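Local coordinates for hypothetical protein ST0148 (Sulfolobus tokodaii, PDB 2PD2) that is of unknown function but belongs to the DsrE/DsrF-like family, whose better-known members take part in sulfur metabolism, at residues N75-H78 and D79-I82; V96-Q99 and S100-W103. All blocks are in the same frame, centred on the assembly; numbering follows the deposited sequence.

Interaction 1 (N75-H78 and D79-I82); sequences NLSH and DQLI
Ser77 and Gln80 are joined by two hydrogen bonds that run in opposite directions. The backbone N of Ser77 gives its hydrogen to the side-chain oxygen Gln80 OE1 at 2.7 Å, with an N-H...O angle of 154°. This donor stands above the plane of the amide instead of lying on a lone pair of OE1. In return Gln80 N reaches Ser77 O at 2.8 Å, so both backbone polar atoms of Ser77 are satisfied by the same residue. The route is set by Gln80 itself: CG lies beside its own backbone N (chi1 -41°) and the chain then runs extended, with Gln80 CG 3.4 Å from Ser77 CB, which brings OE1 to Ser77 N. This pairing belongs to the loop between helix 68-73 and strand 86-88, just beyond the Schellman motif in which Asn75, with positive phi, ends the helix. The next turn is made by Leu81 N, which donates to His78 O at 3.3 Å. A water sits 2.9 Å from Ser77 OG; it also accepts a weak bond from His78 N and gives a weak one to Asp79 OD1. Apolar contact is slight, Leu76 CD1 to Leu81 CD2 at 4.5 Å. Leu81 CD1 lies oblique to the imidazole, 4.2 Å from His78 ND1. Outside the turn, Asp79 O accepts a hydrogen bond from Lys46 NZ, and Gln80 makes a backbone bond with Lys46.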
loop_
_atom_site.group_PDB
_atom_site.type_symbol
_atom_site.label_atom_id
_atom_site.label_comp_id
_atom_site.label_asym_id
_atom_site.label_seq_id
_atom_site.Cartn_x
_atom_site.Cartn_y
_atom_site.Cartn_z
ATOM N N ASN A 75 17.436 14.408 -7.621
ATOM C CA ASN A 75 18.364 15.527 -7.752
ATOM C C ASN A 75 17.853 16.792 -7.080
ATOM O O ASN A 75 17.825 17.857 -7.695
ATOM C CB ASN A 75 18.659 15.818 -9.225
ATOM C CG ASN A 75 19.383 14.678 -9.903
ATOM O OD1 ASN A 75 20.263 14.055 -9.312
ATOM N ND2 ASN A 75 19.025 14.403 -11.152
ATOM N N LEU A 76 17.442 16.669 -5.822
ATOM C CA LEU A 76 16.953 17.819 -5.074
ATOM C C LEU A 76 17.976 18.207 -4.022
ATOM O O LEU A 76 18.824 17.405 -3.650
ATOM C CB LEU A 76 15.621 17.502 -4.386
ATOM C CG LEU A 76 14.471 17.057 -5.290
ATOM C CD1 LEU A 76 13.218 16.878 -4.446
ATOM C CD2 LEU A 76 14.237 18.083 -6.392
ATOM N N SER A 77 17.887 19.445 -3.554
ATOM C CA SER A 77 18.786 19.966 -2.530
ATOM C C SER A 77 17.973 20.233 -1.269
ATOM O O SER A 77 16.830 20.680 -1.349
ATOM C CB SER A 77 19.427 21.267 -3.011
ATOM O OG SER A 77 20.138 21.898 -1.961
ATOM N N HIS A 78 18.558 19.963 -0.106
ATOM C CA HIS A 78 17.847 20.189 1.149
ATOM C C HIS A 78 17.466 21.652 1.280
ATOM O O HIS A 78 16.511 22.000 1.973
ATOM C CB HIS A 78 18.705 19.764 2.340
ATOM C CG HIS A 78 19.151 18.340 2.278
ATOM N ND1 HIS A 78 18.435 17.367 1.611
ATOM C CD2 HIS A 78 20.236 17.717 2.795
ATOM C CE1 HIS A 78 19.061 16.212 1.718
ATOM N NE2 HIS A 78 20.158 16.396 2.432
ATOM N N ASP A 79 18.228 22.505 0.604
ATOM C CA ASP A 79 17.972 23.938 0.605
ATOM C C ASP A 79 16.640 24.237 -0.078
ATOM O O ASP A 79 16.005 25.249 0.205
ATOM C CB ASP A 79 19.080 24.671 -0.156
ATOM C CG ASP A 79 20.375 24.727 0.616
ATOM O OD1 ASP A 79 20.737 23.709 1.242
ATOM O OD2 ASP A 79 21.038 25.785 0.590
ATOM N N GLN A 80 16.227 23.342 -0.969
ATOM C CA GLN A 80 15.006 23.517 -1.748
ATOM C C GLN A 80 13.737 22.992 -1.089
ATOM O O GLN A 80 12.634 23.223 -1.581
ATOM C CB GLN A 80 15.188 22.842 -3.111
ATOM C CG GLN A 80 16.572 23.065 -3.728
ATOM C CD GLN A 80 16.767 22.326 -5.047
ATOM O OE1 GLN A 80 16.457 21.141 -5.160
ATOM N NE2 GLN A 80 17.292 23.026 -6.045
ATOM N N LEU A 81 13.887 22.294 0.027
ATOM C CA LEU A 81 12.738 21.725 0.719
ATOM C C LEU A 81 12.078 22.684 1.705
ATOM O O LEU A 81 12.695 23.645 2.168
ATOM C CB LEU A 81 13.164 20.446 1.443
ATOM C CG LEU A 81 13.824 19.424 0.511
ATOM C CD1 LEU A 81 14.386 18.276 1.322
ATOM C CD2 LEU A 81 12.811 18.931 -0.515
ATOM N N ILE A 82 10.811 22.420 2.007
ATOM C CA ILE A 82 10.059 23.234 2.953
ATOM C C ILE A 82 10.761 23.212 4.313
ATOM O O ILE A 82 11.162 22.154 4.797
ATOM C CB ILE A 82 8.623 22.686 3.117
ATOM C CG1 ILE A 82 7.857 22.855 1.799
ATOM C CG2 ILE A 82 7.916 23.400 4.267
ATOM C CD1 ILE A 82 6.531 22.102 1.752
HETATM O O HOH W 1 21.053 20.518 0.445
#

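Interaction 2 (V96-Q99 and S100-W103); sequences VRKQ and SEGW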
loop_
_atom_site.group_PDB
_atom_site.type_symbol
_atom_site.label_atom_id
_atom_site.label_comp_id
_atom_site.label_asym_id
_atom_site.label_seq_id
_atom_site.Cartn_x
_atom_site.Cartn_y
_atom_site.Cartn_z
ATOM N N VAL A 96 9.483 0.824 8.073
ATOM C CA VAL A 96 9.620 -0.479 8.709
ATOM C C VAL A 96 9.951 -0.339 10.200
ATOM O O VAL A 96 9.355 -1.012 11.039
ATOM C CB VAL A 96 10.705 -1.326 7.990
ATOM C CG1 VAL A 96 11.064 -2.547 8.826
ATOM C CG2 VAL A 96 10.183 -1.766 6.605
ATOM N N ARG A 97 10.895 0.538 10.534
ATOM C CA ARG A 97 11.273 0.724 11.937
ATOM C C ARG A 97 10.120 1.233 12.800
ATOM O O ARG A 97 9.913 0.735 13.903
ATOM C CB ARG A 97 12.474 1.675 12.062
ATOM C CG ARG A 97 13.824 1.004 11.838
ATOM C CD ARG A 97 14.983 1.941 12.161
ATOM N NE ARG A 97 15.147 2.978 11.149
ATOM C CZ ARG A 97 15.876 2.834 10.044
ATOM N NH1 ARG A 97 16.514 1.694 9.815
ATOM N NH2 ARG A 97 15.963 3.825 9.167
ATOM N N LYS A 98 9.371 2.223 12.314
ATOM C CA LYS A 98 8.253 2.735 13.096
ATOM C C LYS A 98 7.254 1.608 13.346
ATOM O O LYS A 98 6.715 1.488 14.444
ATOM C CB LYS A 98 7.556 3.909 12.386
ATOM C CG LYS A 98 8.456 5.120 12.123
ATOM C CD LYS A 98 9.235 5.572 13.361
ATOM C CE LYS A 98 8.336 6.012 14.506
ATOM N NZ LYS A 98 9.145 6.474 15.679
ATOM N N GLN A 99 7.002 0.779 12.337
ATOM C CA GLN A 99 6.070 -0.328 12.528
ATOM C C GLN A 99 6.569 -1.289 13.600
ATOM O O GLN A 99 5.784 -1.786 14.403
ATOM C CB GLN A 99 5.849 -1.103 11.227
ATOM C CG GLN A 99 4.953 -0.404 10.216
ATOM C CD GLN A 99 4.608 -1.309 9.046
ATOM O OE1 GLN A 99 3.819 -2.240 9.181
ATOM N NE2 GLN A 99 5.216 -1.045 7.896
ATOM N N SER A 100 7.874 -1.548 13.618
ATOM C CA SER A 100 8.432 -2.460 14.612
ATOM C C SER A 100 8.329 -1.834 16.002
ATOM O O SER A 100 8.382 -2.530 17.012
ATOM C CB SER A 100 9.899 -2.786 14.292
ATOM O OG SER A 100 10.743 -1.674 14.525
ATOM N N GLU A 101 8.183 -0.515 16.042
ATOM C CA GLU A 101 8.058 0.207 17.300
ATOM C C GLU A 101 6.594 0.299 17.734
ATOM O O GLU A 101 6.281 0.921 18.747
ATOM C CB GLU A 101 8.660 1.613 17.165
ATOM C CG GLU A 101 10.190 1.658 17.211
ATOM C CD GLU A 101 10.763 2.970 16.675
ATOM O OE1 GLU A 101 10.175 4.037 16.940
ATOM O OE2 GLU A 101 11.809 2.936 15.989
ATOM N N GLY A 102 5.700 -0.320 16.963
ATOM C CA GLY A 102 4.285 -0.305 17.303
ATOM C C GLY A 102 3.410 0.688 16.547
ATOM O O GLY A 102 2.226 0.830 16.845
ATOM N N TRP A 103 3.974 1.381 15.567
ATOM C CA TRP A 103 3.187 2.344 14.807
ATOM C C TRP A 103 2.354 1.624 13.763
ATOM O O TRP A 103 2.830 0.695 13.116
ATOM C CB TRP A 103 4.098 3.369 14.132
ATOM C CG TRP A 103 4.779 4.278 15.103
ATOM C CD1 TRP A 103 5.581 3.914 16.148
ATOM C CD2 TRP A 103 4.700 5.705 15.133
ATOM N NE1 TRP A 103 6.004 5.030 16.832
ATOM C CE2 TRP A 103 5.482 6.143 16.227
ATOM C CE3 TRP A 103 4.050 6.657 14.340
ATOM C CZ2 TRP A 103 5.622 7.492 16.555
ATOM C CZ3 TRP A 103 4.192 8.006 14.665
ATOM C CH2 TRP A 103 4.974 8.407 15.762
HETATM O O HOH W 2 2.756 -1.928 14.053
#
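A Schellman motif ends helix 91-100 here and turns the chain into strand 104-107, an outer strand of the chain's parallel sheet. Gly102 is the residue of positive phi, where a CB would be jammed against the preceding carbonyl oxygen. The two closing bonds are Trp103 N to Lys98 O, 3.0 Å and nearly straight at the hydrogen, and Gly102 N to Gln99 O. Lys98 O is gripped twice, because Glu101 N also donates to it, from the opposite face of the carbonyl plane. Ser100 OG adds a side-chain bond to Arg97 O at 2.6 Å: chi1 of 71° sets the hydroxyl between its own N and carbonyl carbon, facing back along the helix.

The side chain of Lys98 meets two residues of the turn, Trp103 and Glu101. Bends at chi2 and chi3 fold it over the indole of Trp103, and the two side chains run side by side. Its CE sits over one face of the five-membered ring, 3.5 Å from the centroid and 18° off the normal, a CH-pi contact. From there NZ forms a salt bridge with Glu101 OE1 at 2.9 Å, met on the syn side but out of the carboxylate plane. The indole also touches Val4 of strand 2-7 and Glu33 of strand 31-36.

At the interface with the second subunit, Arg97 NH2 makes a salt bridge with Asp26 of that subunit, and Gln99 NE2 bonds to the carbonyl of its Tyr105. A water donates to both Gln99 O and Trp103 O, the latter at 2.8 Å, while Trp103 O also receives a CA-H...O contact from Gln99 CA at 3.4 Å, with 166° at the hydrogen.

Going from the N terminus, interaction 1 comes first, in the loop from helix 68-73 to strand 86-88. Its Leu76, His78 and Leu81 pack on Ile71 of that helix, and its backbone bonds to Leu44 and Lys46. Interaction 2 closes the short turn from helix 91-100 into strand 104-107 and joins the end of that helix to strands 2-7 and 31-36. Each is a local closure within eight consecutive residues, so the two stand in series and neither nests in nor crosses the other. The centres of interactions 1 and 2 are 27 Å apart, on opposite sides of the chain's centre. Interaction 1 touches no other subunit, whereas interaction 2 borders the second one.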